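Alpha-L-rhamnosidase (Aspergillus terreus, PDB 6GSZ) probably hydrolyses terminal non-reducing alpha-L-rhamnose residues in alpha-L-rhamnosides, as a calcium-binding glycoside hydrolase. Local coordinates at residues 11-16 against 425-430; 486-491 against 540-545; 174-177 against 182-185; 456-461 against 472-477. All coordinates share one frame; numbering follows the deposited sequence.

Overall arrangement
From the N terminus, residues 11-16 in the N-terminal immunoglobulin-like domain pair with 425-430, so contact 1 closes a loop of some 400 residues rich in strand and almost without helix. Contact 3 nests inside it and closes a short turn leading into strand 182-188. The chain then enters the helical glycosidase domain. Contact 4 closes the passage from helix 437-453 to helix 471-484 at the glucose pocket, and contact 2 follows in series, tying the start of helix 488-503 to the end of helix 530-542. Contacts 1 and 2 touch through His11 and Asp544. Phe490 links contacts 2 and 4, and Trp175 joins contact 3 to Ser456 of contact 4.

Contact 1: residues 11-16 against 425-430; sequences HHRTAL and DMERTG
Arg13 reaches across to the backbone of 425-430 and sets its guanidinium against it. NH1 gives a hydrogen bond to Asp425 O, 3.0 Å long, with an N-H...O angle of 160°. The oxygen lies in the guanidinium plane. Seen from the carbonyl, NH1 stands above its plane, 50° out, so the bond does not follow a lone pair. One face of the guanidinium rests on Glu427, whose CA lies over its centre. The CB of Glu427 is 3.6 Å from Arg13 NE. Arg13 NH1 and Asp425 OD1 form only a long salt bridge, at 3.7 Å. Water 1 bridges the same two groups, accepting from Arg13 NH1 and donating to Asp425 OD1. Water 2 accepts from Arg13 NE at 2.9 Å, and water 3 accepts from Arg13 NH2. Their onward bonds to the Glu427 carboxylate are weak. All three waters lie at the guanidinium edge, which together with Asp425 O should fix the rotation of the group.

The contact joins a loop of the N-terminal immunoglobulin-like domain to the loop between strand 417-424 and strand 430-434, the latter paired with strand 800-807 in a beta-sheet. A bend at chi3 of Arg13 (64°) turns the guanidinium over Glu427.

Further out, both acids have another arginine. Asp425 OD2 makes a salt bridge with Arg310, its strongest polar partner, and Glu427 OE1 makes one with Arg28. The backbone of Glu427 bonds to that of Asp486, a calcium ligand. Met426 turns the other way, onto Met450 and Phe454.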
loop_
_atom_site.group_PDB
_atom_site.type_symbol
_atom_site.label_atom_id
_atom_site.label_comp_id
_atom_site.label_asym_id
_atom_site.label_seq_id
_atom_site.Cartn_x
_atom_site.Cartn_y
_atom_site.Cartn_z
ATOM N N HIS A 11 -1.597 11.758 -9.137
ATOM C CA HIS A 11 -1.556 10.320 -8.985
ATOM C C HIS A 11 -2.936 9.755 -8.611
ATOM O O HIS A 11 -3.049 8.568 -8.222
ATOM C CB HIS A 11 -0.482 9.883 -8.000
ATOM C CG HIS A 11 0.876 10.292 -8.465
ATOM N ND1 HIS A 11 1.563 9.651 -9.501
ATOM C CD2 HIS A 11 1.624 11.340 -8.085
ATOM C CE1 HIS A 11 2.696 10.298 -9.687
ATOM N NE2 HIS A 11 2.751 11.347 -8.880
ATOM N N HIS A 12 -3.967 10.541 -8.895
ATOM C CA HIS A 12 -5.337 10.113 -8.606
ATOM C C HIS A 12 -5.846 9.158 -9.688
ATOM O O HIS A 12 -5.614 9.392 -10.886
ATOM C CB HIS A 12 -6.261 11.320 -8.598
ATOM C CG HIS A 12 -5.883 12.434 -7.671
ATOM N ND1 HIS A 12 -5.986 12.318 -6.286
ATOM C CD2 HIS A 12 -5.513 13.707 -7.904
ATOM C CE1 HIS A 12 -5.627 13.486 -5.754
ATOM N NE2 HIS A 12 -5.303 14.347 -6.732
ATOM N N ARG A 13 -6.590 8.120 -9.317
ATOM C CA ARG A 13 -7.221 7.252 -10.301
ATOM C C ARG A 13 -8.391 7.990 -10.977
ATOM O O ARG A 13 -8.647 7.832 -12.177
ATOM C CB ARG A 13 -7.706 5.929 -9.693
ATOM C CG ARG A 13 -6.609 5.058 -9.099
ATOM C CD ARG A 13 -6.998 3.602 -8.852
ATOM N NE ARG A 13 -7.294 2.922 -10.118
ATOM C CZ ARG A 13 -7.788 1.694 -10.232
ATOM N NH1 ARG A 13 -8.039 0.984 -9.129
ATOM N NH2 ARG A 13 -8.017 1.173 -11.439
ATOM N N THR A 14 -9.156 8.696 -10.147
ATOM C CA THR A 14 -10.239 9.586 -10.527
ATOM C C THR A 14 -10.081 10.869 -9.710
ATOM O O THR A 14 -9.472 10.844 -8.656
ATOM C CB THR A 14 -11.629 8.976 -10.271
ATOM O OG1 THR A 14 -11.851 8.856 -8.869
ATOM C CG2 THR A 14 -11.815 7.626 -10.919
ATOM N N ALA A 15 -10.637 11.975 -10.207
ATOM C CA ALA A 15 -10.303 13.284 -9.658
ATOM C C ALA A 15 -11.560 14.066 -9.268
ATOM O O ALA A 15 -11.911 15.076 -9.845
ATOM C CB ALA A 15 -9.384 14.015 -10.619
ATOM N N LEU A 16 -12.232 13.590 -8.220
ATOM C CA LEU A 16 -13.396 14.277 -7.619
ATOM C C LEU A 16 -13.026 14.696 -6.189
ATOM O O LEU A 16 -12.765 13.834 -5.335
ATOM C CB LEU A 16 -14.625 13.368 -7.672
ATOM C CG LEU A 16 -15.834 13.921 -6.913
ATOM C CD1 LEU A 16 -16.282 15.253 -7.495
ATOM C CD2 LEU A 16 -16.982 12.918 -6.882
ATOM N N ASP A 425 -7.534 0.568 -3.022
ATOM C CA ASP A 425 -7.913 0.090 -4.364
ATOM C C ASP A 425 -7.024 0.717 -5.451
ATOM O O ASP A 425 -7.466 1.496 -6.255
ATOM C CB ASP A 425 -9.398 0.318 -4.625
ATOM C CG ASP A 425 -9.967 -0.388 -5.843
ATOM O OD1 ASP A 425 -9.287 -1.263 -6.402
ATOM O OD2 ASP A 425 -11.067 0.008 -6.253
ATOM N N MET A 426 -5.747 0.355 -5.392
ATOM C CA MET A 426 -4.747 0.832 -6.327
ATOM C C MET A 426 -4.913 0.128 -7.676
ATOM O O MET A 426 -5.362 -0.990 -7.765
ATOM C CB MET A 426 -3.355 0.536 -5.751
ATOM C CG MET A 426 -3.045 1.298 -4.448
ATOM S SD MET A 426 -1.536 0.703 -3.677
ATOM C CE MET A 426 -1.987 -0.980 -3.292
ATOM N N GLU A 427 -4.426 0.791 -8.733
ATOM C CA GLU A 427 -4.454 0.187 -10.068
ATOM C C GLU A 427 -3.364 -0.891 -10.150
ATOM O O GLU A 427 -2.199 -0.610 -9.853
ATOM C CB GLU A 427 -4.218 1.254 -11.124
ATOM C CG GLU A 427 -4.325 0.718 -12.528
ATOM C CD GLU A 427 -4.221 1.778 -13.619
ATOM O OE1 GLU A 427 -3.664 2.886 -13.361
ATOM O OE2 GLU A 427 -4.728 1.497 -14.736
ATOM N N ARG A 428 -3.757 -2.106 -10.500
ATOM C CA ARG A 428 -2.817 -3.187 -10.730
ATOM C C ARG A 428 -1.954 -2.896 -11.968
ATOM O O ARG A 428 -2.479 -2.519 -13.030
ATOM C CB ARG A 428 -3.560 -4.508 -10.940
ATOM C CG ARG A 428 -2.674 -5.729 -11.077
ATOM C CD ARG A 428 -1.970 -6.127 -9.792
ATOM N NE ARG A 428 -1.041 -7.222 -10.067
ATOM C CZ ARG A 428 -1.369 -8.495 -10.219
ATOM N NH1 ARG A 428 -0.431 -9.402 -10.531
ATOM N NH2 ARG A 428 -2.640 -8.852 -9.999
ATOM N N THR A 429 -0.639 -3.074 -11.790
ATOM C CA THR A 429 0.319 -2.770 -12.858
ATOM C C THR A 429 1.255 -3.932 -13.184
ATOM O O THR A 429 1.768 -3.946 -14.328
ATOM C CB THR A 429 1.149 -1.520 -12.531
ATOM O OG1 THR A 429 1.777 -1.646 -11.256
ATOM C CG2 THR A 429 0.320 -0.257 -12.565
ATOM N N GLY A 430 1.596 -4.818 -12.268
ATOM C CA GLY A 430 2.693 -5.753 -12.496
ATOM C C GLY A 430 2.300 -7.196 -12.316
ATOM O O GLY A 430 1.576 -7.531 -11.357
HETATM O O HOH W 1 -9.151 -1.521 -9.202
HETATM O O HOH W 2 -6.305 4.190 -12.558
HETATM O O HOH W 3 -7.697 2.328 -14.097
#

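Contact 2: residues 486-491 against 540-545; sequences DTAGFL and ESFGDK. With CA (calcium ion), chain K.
The Phe542 ring has a carbon on each face. Ala488 CB lies over one face, 3.8 Å from the ring centroid, which makes a CH-pi contact. Ser541 CB, from the residue just before the phenylalanine, covers the opposite face, offset toward the rim. At the edge, Thr487 OG1 lies near the ring plane, 3.5 Å from Phe542 CE2. That hydroxyl has its main polar partner in Asn482, to which it is hydrogen-bonded. The Asp486 carboxylate approaches the ring obliquely, its plane turned only 13° from that of the ring, with OD1 3.7 Å from Phe542 CE1.

Asp486 divides its two oxygens between different tasks. OD2 binds the calcium ion at 2.3 Å. OD1 accepts from Ala488 N at 3.2 Å, with an N-H...O angle of 163°, and so caps the start of helix 488-503. Water 4, a calcium ligand 2.2 Å from the ion, adds a weak bond to Asp486 OD1. CG stands anti to the backbone N (chi1 -176°), which swings the carboxylate toward the ring and the metal.

The contact packs the start of helix 488-503 against the end of helix 530-542 in the helical glycosidase domain. Gly543, with positive phi, is the first residue past helix 530-542. Asp544 then serves as N-cap of the next helix, and its carboxylate also binds Arg24 and His11 of the N-terminal region.

The capping N-H and the calcium ion would both favour a charged Asp486 carboxylate. With OD1 and OD2 each engaged, the rotation of that carboxylate should be fixed.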
loop_
_atom_site.group_PDB
_atom_site.type_symbol
_atom_site.label_atom_id
_atom_site.label_comp_id
_atom_site.label_asym_id
_atom_site.label_seq_id
_atom_site.Cartn_x
_atom_site.Cartn_y
_atom_site.Cartn_z
ATOM N N ASP A 486 0.228 0.537 -8.717
ATOM C CA ASP A 486 0.523 1.955 -8.738
ATOM C C ASP A 486 0.287 2.522 -7.328
ATOM O O ASP A 486 -0.846 2.817 -6.918
ATOM C CB ASP A 486 -0.289 2.672 -9.804
ATOM C CG ASP A 486 0.053 4.149 -9.934
ATOM O OD1 ASP A 486 0.601 4.742 -8.970
ATOM O OD2 ASP A 486 -0.127 4.662 -11.082
ATOM N N THR A 487 1.388 2.573 -6.566
ATOM C CA THR A 487 1.387 2.996 -5.177
ATOM C C THR A 487 1.657 4.482 -4.984
ATOM O O THR A 487 1.778 4.923 -3.836
ATOM C CB THR A 487 2.521 2.277 -4.456
ATOM O OG1 THR A 487 3.686 2.575 -5.213
ATOM C CG2 THR A 487 2.322 0.770 -4.431
ATOM N N ALA A 488 1.761 5.255 -6.082
ATOM C CA ALA A 488 2.299 6.599 -5.964
ATOM C C ALA A 488 1.459 7.485 -5.011
ATOM O O ALA A 488 2.043 8.135 -4.121
ATOM C CB ALA A 488 2.454 7.213 -7.338
ATOM N N GLY A 489 0.154 7.570 -5.263
ATOM C CA GLY A 489 -0.688 8.420 -4.398
ATOM C C GLY A 489 -0.793 7.933 -2.958
ATOM O O GLY A 489 -0.731 8.745 -2.001
ATOM N N PHE A 490 -0.877 6.620 -2.817
ATOM C CA PHE A 490 -0.908 5.987 -1.497
ATOM C C PHE A 490 0.324 6.382 -0.691
ATOM O O PHE A 490 0.244 6.762 0.465
ATOM C CB PHE A 490 -1.030 4.486 -1.702
ATOM C CG PHE A 490 -1.012 3.620 -0.482
ATOM C CD1 PHE A 490 0.165 3.317 0.157
ATOM C CD2 PHE A 490 -2.185 3.117 0.061
ATOM C CE1 PHE A 490 0.216 2.475 1.259
ATOM C CE2 PHE A 490 -2.125 2.258 1.144
ATOM C CZ PHE A 490 -0.943 1.961 1.773
ATOM N N LEU A 491 1.504 6.244 -1.295
ATOM C CA LEU A 491 2.752 6.538 -0.571
ATOM C C LEU A 491 2.993 8.040 -0.473
ATOM O O LEU A 491 3.602 8.478 0.508
ATOM C CB LEU A 491 3.925 5.806 -1.213
ATOM C CG LEU A 491 3.904 4.294 -1.027
ATOM C CD1 LEU A 491 4.984 3.661 -1.871
ATOM C CD2 LEU A 491 4.038 3.890 0.446
ATOM N N GLU A 540 12.400 6.604 -8.498
ATOM C CA GLU A 540 12.838 5.609 -9.470
ATOM C C GLU A 540 11.620 5.030 -10.210
ATOM O O GLU A 540 11.622 4.848 -11.444
ATOM C CB GLU A 540 13.602 4.484 -8.808
ATOM C CG GLU A 540 14.974 4.912 -8.311
ATOM C CD GLU A 540 15.959 5.365 -9.364
ATOM O OE1 GLU A 540 16.298 4.523 -10.226
ATOM O OE2 GLU A 540 16.327 6.569 -9.317
ATOM N N SER A 541 10.541 4.779 -9.453
ATOM C CA SER A 541 9.375 4.089 -10.038
ATOM C C SER A 541 8.493 5.034 -10.874
ATOM O O SER A 541 7.972 4.621 -11.943
ATOM C CB SER A 541 8.540 3.510 -8.909
ATOM O OG SER A 541 9.235 2.464 -8.264
ATOM N N PHE A 542 8.273 6.269 -10.381
ATOM C CA PHE A 542 7.214 7.131 -10.995
ATOM C C PHE A 542 7.735 8.451 -11.585
ATOM O O PHE A 542 7.026 9.129 -12.311
ATOM C CB PHE A 542 6.064 7.348 -10.018
ATOM C CG PHE A 542 5.435 6.073 -9.533
ATOM C CD1 PHE A 542 4.674 5.275 -10.364
ATOM C CD2 PHE A 542 5.659 5.655 -8.246
ATOM C CE1 PHE A 542 4.134 4.084 -9.910
ATOM C CE2 PHE A 542 5.130 4.449 -7.786
ATOM C CZ PHE A 542 4.372 3.665 -8.610
ATOM N N GLY A 543 8.989 8.796 -11.283
ATOM C CA GLY A 543 9.642 9.938 -11.892
ATOM C C GLY A 543 9.112 11.317 -11.555
ATOM O O GLY A 543 9.306 12.274 -12.305
ATOM N N ASP A 544 8.392 11.459 -10.428
ATOM C CA ASP A 544 7.728 12.698 -10.112
ATOM C C ASP A 544 8.676 13.662 -9.367
ATOM O O ASP A 544 8.944 13.451 -8.176
ATOM C CB ASP A 544 6.479 12.388 -9.297
ATOM C CG ASP A 544 5.660 13.624 -9.023
ATOM O OD1 ASP A 544 6.193 14.730 -9.060
ATOM O OD2 ASP A 544 4.480 13.445 -8.641
ATOM N N LYS A 545 9.183 14.697 -10.056
ATOM C CA LYS A 545 10.148 15.619 -9.460
ATOM C C LYS A 545 9.501 16.473 -8.354
ATOM O O LYS A 545 10.182 16.904 -7.444
ATOM C CB LYS A 545 10.818 16.480 -10.552
ATOM C CG LYS A 545 11.804 15.699 -11.411
ATOM C CD LYS A 545 12.967 16.488 -12.024
ATOM C CE LYS A 545 13.547 15.729 -13.195
ATOM N NZ LYS A 545 12.537 15.537 -14.261
HETATM CA CA CA K . 0.144 6.385 -12.533
HETATM O O HOH W 4 0.815 7.211 -10.551
HETATM O O HOH W 5 1.746 4.707 -13.408
HETATM O O HOH W 6 -0.445 6.132 -14.863
#

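Contact 3: residues 174-177 against 182-185; sequences GWQS and HEYN
Gln176 starts out toward strand 182-188, and its chain crosses the Glu183 side chain. Its CB leads to CG, which meets Glu183 CG at 3.8 Å. A bend at chi2 then lays the amide over Glu183. Gln176 CD sits 3.6 Å from Glu183 CB. At the tip the two amide atoms part. OE1 takes the backbone N-H of Glu183 in a hydrogen bond of 2.9 Å, and the N-H...O angle of 166° shows it to be nearly straight. The donor comes from above the carbonyl plane, 57° out of it. Gln176 NE2 lies over the carboxylate, 3.5 Å from Glu183 CD. The flat ends are stacked, with their planes 9° apart, while the two side chains cross at about a right angle.

Each tip is held from beyond the pair. NE2 donates to Pro173 O, so both amide heteroatoms bond to backbone. The Glu183 carboxylate is paired with Arg181, its strongest polar partner. Around them, Asp497 and Ala493 of helix 488-503 cover Gln176 and Glu183.

His182 turns away from the loop, and its NE2 bonds to Ala153 O on strand 144-154. Glutamine thus supplies an acceptor for a strand N-H across the four-residue connection. This is a side-chain-to-backbone hydrogen bond across a short connection, placed where strand 182-188 enters a mixed beta-sheet of the N-terminal rhamnosidase domain.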
loop_
_atom_site.group_PDB
_atom_site.type_symbol
_atom_site.label_atom_id
_atom_site.label_comp_id
_atom_site.label_asym_id
_atom_site.label_seq_id
_atom_site.Cartn_x
_atom_site.Cartn_y
_atom_site.Cartn_z
ATOM N N GLY A 174 -9.981 6.277 6.629
ATOM C CA GLY A 174 -8.683 5.626 6.703
ATOM C C GLY A 174 -7.867 6.200 7.856
ATOM O O GLY A 174 -8.413 6.968 8.690
ATOM N N TRP A 175 -6.605 5.811 7.948
ATOM C CA TRP A 175 -5.738 6.161 9.046
ATOM C C TRP A 175 -4.668 7.171 8.619
ATOM O O TRP A 175 -3.693 6.792 7.942
ATOM C CB TRP A 175 -5.096 4.930 9.686
ATOM C CG TRP A 175 -4.421 5.227 10.986
ATOM C CD1 TRP A 175 -4.443 6.396 11.691
ATOM C CD2 TRP A 175 -3.616 4.317 11.751
ATOM N NE1 TRP A 175 -3.740 6.267 12.863
ATOM C CE2 TRP A 175 -3.215 5.004 12.922
ATOM C CE3 TRP A 175 -3.218 2.991 11.569
ATOM C CZ2 TRP A 175 -2.457 4.396 13.911
ATOM C CZ3 TRP A 175 -2.439 2.394 12.531
ATOM C CH2 TRP A 175 -2.092 3.084 13.704
ATOM N N GLN A 176 -4.863 8.448 8.961
ATOM C CA GLN A 176 -3.863 9.509 8.795
ATOM C C GLN A 176 -3.267 9.813 10.179
ATOM O O GLN A 176 -3.875 9.482 11.209
ATOM C CB GLN A 176 -4.468 10.766 8.152
ATOM C CG GLN A 176 -5.026 10.500 6.748
ATOM C CD GLN A 176 -6.465 10.014 6.739
ATOM O OE1 GLN A 176 -7.345 10.634 7.380
ATOM N NE2 GLN A 176 -6.785 8.943 6.009
ATOM N N SER A 177 -2.193 10.590 10.195
ATOM C CA SER A 177 -1.669 11.218 11.389
ATOM C C SER A 177 -2.614 12.401 11.635
ATOM O O SER A 177 -2.303 13.544 11.338
ATOM C CB SER A 177 -0.230 11.648 11.219
ATOM O OG SER A 177 0.616 10.511 11.059
ATOM N N HIS A 182 -5.970 15.238 8.131
ATOM C CA HIS A 182 -7.166 14.416 8.332
ATOM C C HIS A 182 -7.943 14.411 7.019
ATOM O O HIS A 182 -8.391 15.462 6.552
ATOM C CB HIS A 182 -7.977 14.970 9.491
ATOM C CG HIS A 182 -9.104 14.139 10.007
ATOM N ND1 HIS A 182 -9.373 14.055 11.360
ATOM C CD2 HIS A 182 -10.002 13.367 9.363
ATOM C CE1 HIS A 182 -10.404 13.242 11.514
ATOM N NE2 HIS A 182 -10.848 12.844 10.321
ATOM N N GLU A 183 -8.011 13.230 6.381
ATOM C CA GLU A 183 -8.612 13.189 5.037
ATOM C C GLU A 183 -10.126 13.289 5.132
ATOM O O GLU A 183 -10.745 12.818 6.129
ATOM C CB GLU A 183 -8.260 11.931 4.234
ATOM C CG GLU A 183 -6.834 11.977 3.698
ATOM C CD GLU A 183 -6.376 10.729 2.989
ATOM O OE1 GLU A 183 -7.223 9.910 2.574
ATOM O OE2 GLU A 183 -5.134 10.595 2.772
ATOM N N TYR A 184 -10.733 13.949 4.147
ATOM C CA TYR A 184 -12.175 13.947 3.973
ATOM C C TYR A 184 -12.477 13.500 2.549
ATOM O O TYR A 184 -11.618 13.624 1.637
ATOM C CB TYR A 184 -12.848 15.308 4.235
ATOM C CG TYR A 184 -12.550 16.299 3.144
ATOM C CD1 TYR A 184 -11.390 17.048 3.144
ATOM C CD2 TYR A 184 -13.462 16.502 2.138
ATOM C CE1 TYR A 184 -11.098 17.884 2.071
ATOM C CE2 TYR A 184 -13.188 17.343 1.074
ATOM C CZ TYR A 184 -12.010 18.050 1.053
ATOM O OH TYR A 184 -11.784 18.879 -0.015
ATOM N N ASN A 185 -13.648 12.945 2.322
ATOM C CA ASN A 185 -14.060 12.366 1.062
ATOM C C ASN A 185 -15.130 13.191 0.368
ATOM O O ASN A 185 -15.922 13.860 1.029
ATOM C CB ASN A 185 -14.457 10.907 1.192
ATOM C CG ASN A 185 -13.384 10.112 1.902
ATOM O OD1 ASN A 185 -13.624 9.490 2.956
ATOM N ND2 ASN A 185 -12.170 10.163 1.371
#

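Contact 4: residues 456-461 against 472-477; sequences SIPTDC and GDIHAF. With BGC (beta-D-glucopyranose), chain B; EDO (1,2-ethanediol), chain C.
Asp473 OD1 accepts a hydrogen bond from the glucose hydroxyl O3 at 2.5 Å. The other oxygen, OD2, accepts from glucose O2 at 2.6 Å. One carboxylate thus grips two neighbouring hydroxyls, each with its own oxygen. On the next ring carbon, C1, glucose O1 donates to Asp460 OD2, also at 2.5 Å, which is very short. The closest approach of the two aspartates is Asp460 CB to Asp473 OD2, 4.0 Å. CG of Asp460 lies between the backbone N and the carbonyl carbon (chi1 61°), and the end of the side chain leads away from helix 471-484 toward the sugar O1. Its other oxygen, OD1, is held by Leu468 N.

Farther along the loop and helix the contact is apolar. Pro458 CB rests on Ile474 CG1 at 4.1 Å, and the two side chains cross at a slant. Trp494 of helix 488-503 touches both, and Phe490 also packs on the proline. Residues 456-461 are the loop that leaves helix 437-453, and 472-477 belong to helix 471-484, so the contact brings loop and helix together at the glucose pocket of the helical glycosidase domain. Trp527 and His761 also hydrogen-bond the sugar.

Arg464 is a weak, long ion-pair partner of Asp460 OD2. Three adjacent sugar hydroxyls each donate to a different carboxylate oxygen, so the two aspartates together should fix the position of the glucose.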
loop_
_atom_site.group_PDB
_atom_site.type_symbol
_atom_site.label_atom_id
_atom_site.label_comp_id
_atom_site.label_asym_id
_atom_site.label_seq_id
_atom_site.Cartn_x
_atom_site.Cartn_y
_atom_site.Cartn_z
ATOM N N SER A 456 -4.992 1.469 3.717
ATOM C CA SER A 456 -4.912 2.936 4.081
ATOM C C SER A 456 -3.429 3.352 4.249
ATOM O O SER A 456 -3.029 4.351 3.684
ATOM C CB SER A 456 -5.822 3.342 5.285
ATOM O OG SER A 456 -5.821 4.718 5.414
ATOM N N ILE A 457 -2.690 2.592 5.071
ATOM C CA ILE A 457 -1.253 2.759 5.343
ATOM C C ILE A 457 -0.573 1.414 5.035
ATOM O O ILE A 457 -1.242 0.378 4.977
ATOM C CB ILE A 457 -1.014 3.193 6.800
ATOM C CG1 ILE A 457 -1.472 2.111 7.781
ATOM C CG2 ILE A 457 -1.657 4.532 7.088
ATOM C CD1 ILE A 457 -0.824 2.212 9.148
ATOM N N PRO A 458 0.755 1.385 4.805
ATOM C CA PRO A 458 1.467 0.139 4.596
ATOM C C PRO A 458 1.749 -0.518 5.944
ATOM O O PRO A 458 2.623 -0.075 6.692
ATOM C CB PRO A 458 2.741 0.581 3.868
ATOM C CG PRO A 458 2.972 2.004 4.375
ATOM C CD PRO A 458 1.621 2.553 4.767
ATOM N N THR A 459 0.992 -1.560 6.209
ATOM C CA THR A 459 1.029 -2.217 7.513
ATOM C C THR A 459 2.050 -3.359 7.547
ATOM O O THR A 459 2.352 -3.964 6.521
ATOM C CB THR A 459 -0.326 -2.790 7.953
ATOM O OG1 THR A 459 -0.828 -3.717 6.999
ATOM C CG2 THR A 459 -1.389 -1.736 8.150
ATOM N N ASP A 460 2.603 -3.622 8.738
ATOM C CA ASP A 460 3.406 -4.782 8.941
ATOM C C ASP A 460 2.607 -6.075 8.759
ATOM O O ASP A 460 3.070 -7.044 8.169
ATOM C CB ASP A 460 4.079 -4.810 10.309
ATOM C CG ASP A 460 3.145 -4.807 11.523
ATOM O OD1 ASP A 460 2.102 -4.109 11.499
ATOM O OD2 ASP A 460 3.511 -5.524 12.491
ATOM N N CYS A 461 1.401 -6.101 9.353
ATOM C CA CYS A 461 0.549 -7.273 9.268
ATOM C C CYS A 461 -0.911 -6.859 9.447
ATOM O O CYS A 461 -1.170 -5.736 9.832
ATOM C CB CYS A 461 0.921 -8.338 10.302
ATOM S SG CYS A 461 0.856 -7.777 12.023
ATOM N N GLY A 472 10.601 0.281 8.560
ATOM C CA GLY A 472 11.608 -0.546 7.945
ATOM C C GLY A 472 11.000 -1.494 6.921
ATOM O O GLY A 472 11.582 -1.753 5.849
ATOM N N ASP A 473 9.819 -2.053 7.199
ATOM C CA ASP A 473 9.216 -3.042 6.340
ATOM C C ASP A 473 8.927 -2.427 4.953
ATOM O O ASP A 473 9.187 -3.062 3.929
ATOM C CB ASP A 473 7.926 -3.612 6.944
ATOM C CG ASP A 473 8.053 -4.224 8.326
ATOM O OD1 ASP A 473 8.679 -3.567 9.195
ATOM O OD2 ASP A 473 7.555 -5.363 8.502
ATOM N N ILE A 474 8.366 -1.213 4.926
ATOM C CA ILE A 474 8.055 -0.589 3.655
ATOM C C ILE A 474 9.332 -0.137 2.944
ATOM O O ILE A 474 9.381 -0.154 1.728
ATOM C CB ILE A 474 6.955 0.487 3.770
ATOM C CG1 ILE A 474 6.538 1.008 2.401
ATOM C CG2 ILE A 474 7.352 1.608 4.689
ATOM C CD1 ILE A 474 5.996 -0.068 1.455
ATOM N N HIS A 475 10.355 0.234 3.700
ATOM C CA HIS A 475 11.646 0.531 3.085
ATOM C C HIS A 475 12.111 -0.695 2.282
ATOM O O HIS A 475 12.500 -0.589 1.105
ATOM C CB HIS A 475 12.652 0.996 4.142
ATOM C CG HIS A 475 13.972 1.462 3.610
ATOM N ND1 HIS A 475 15.004 1.790 4.483
ATOM C CD2 HIS A 475 14.476 1.568 2.363
ATOM C CE1 HIS A 475 16.087 2.124 3.767
ATOM N NE2 HIS A 475 15.776 2.008 2.476
ATOM N N ALA A 476 12.093 -1.864 2.898
ATOM C CA ALA A 476 12.540 -3.094 2.246
ATOM C C ALA A 476 11.659 -3.493 1.058
ATOM O O ALA A 476 12.175 -3.962 0.034
ATOM C CB ALA A 476 12.575 -4.240 3.253
ATOM N N PHE A 477 10.352 -3.281 1.165
ATOM C CA PHE A 477 9.390 -3.863 0.201
ATOM C C PHE A 477 9.055 -2.922 -0.977
ATOM O O PHE A 477 8.512 -3.412 -1.963
ATOM C CB PHE A 477 8.104 -4.277 0.936
ATOM C CG PHE A 477 7.139 -5.053 0.073
ATOM C CD1 PHE A 477 7.478 -6.318 -0.400
ATOM C CD2 PHE A 477 5.887 -4.533 -0.237
ATOM C CE1 PHE A 477 6.617 -7.015 -1.225
ATOM C CE2 PHE A 477 5.020 -5.237 -1.064
ATOM C CZ PHE A 477 5.390 -6.481 -1.544
HETATM C C2 BGC B . 7.575 -5.298 12.047
HETATM C C3 BGC B . 9.019 -4.979 12.313
HETATM C C4 BGC B . 9.382 -4.527 13.710
HETATM C C5 BGC B . 8.767 -5.507 14.586
HETATM C C6 BGC B . 9.171 -5.089 15.986
HETATM C C1 BGC B . 7.035 -6.193 13.149
HETATM O O1 BGC B . 5.720 -6.584 12.805
HETATM O O2 BGC B . 7.462 -6.206 10.977
HETATM O O3 BGC B . 9.317 -3.905 11.595
HETATM O O4 BGC B . 10.788 -4.361 14.009
HETATM O O5 BGC B . 7.317 -5.661 14.444
HETATM O O6 BGC B . 8.479 -5.926 16.918
HETATM C C1 EDO C . -3.865 6.655 0.846
HETATM O O1 EDO C . -4.449 5.862 1.942
HETATM C C2 EDO C . -4.678 6.623 -0.453
HETATM O O2 EDO C . -4.253 5.559 -1.403
#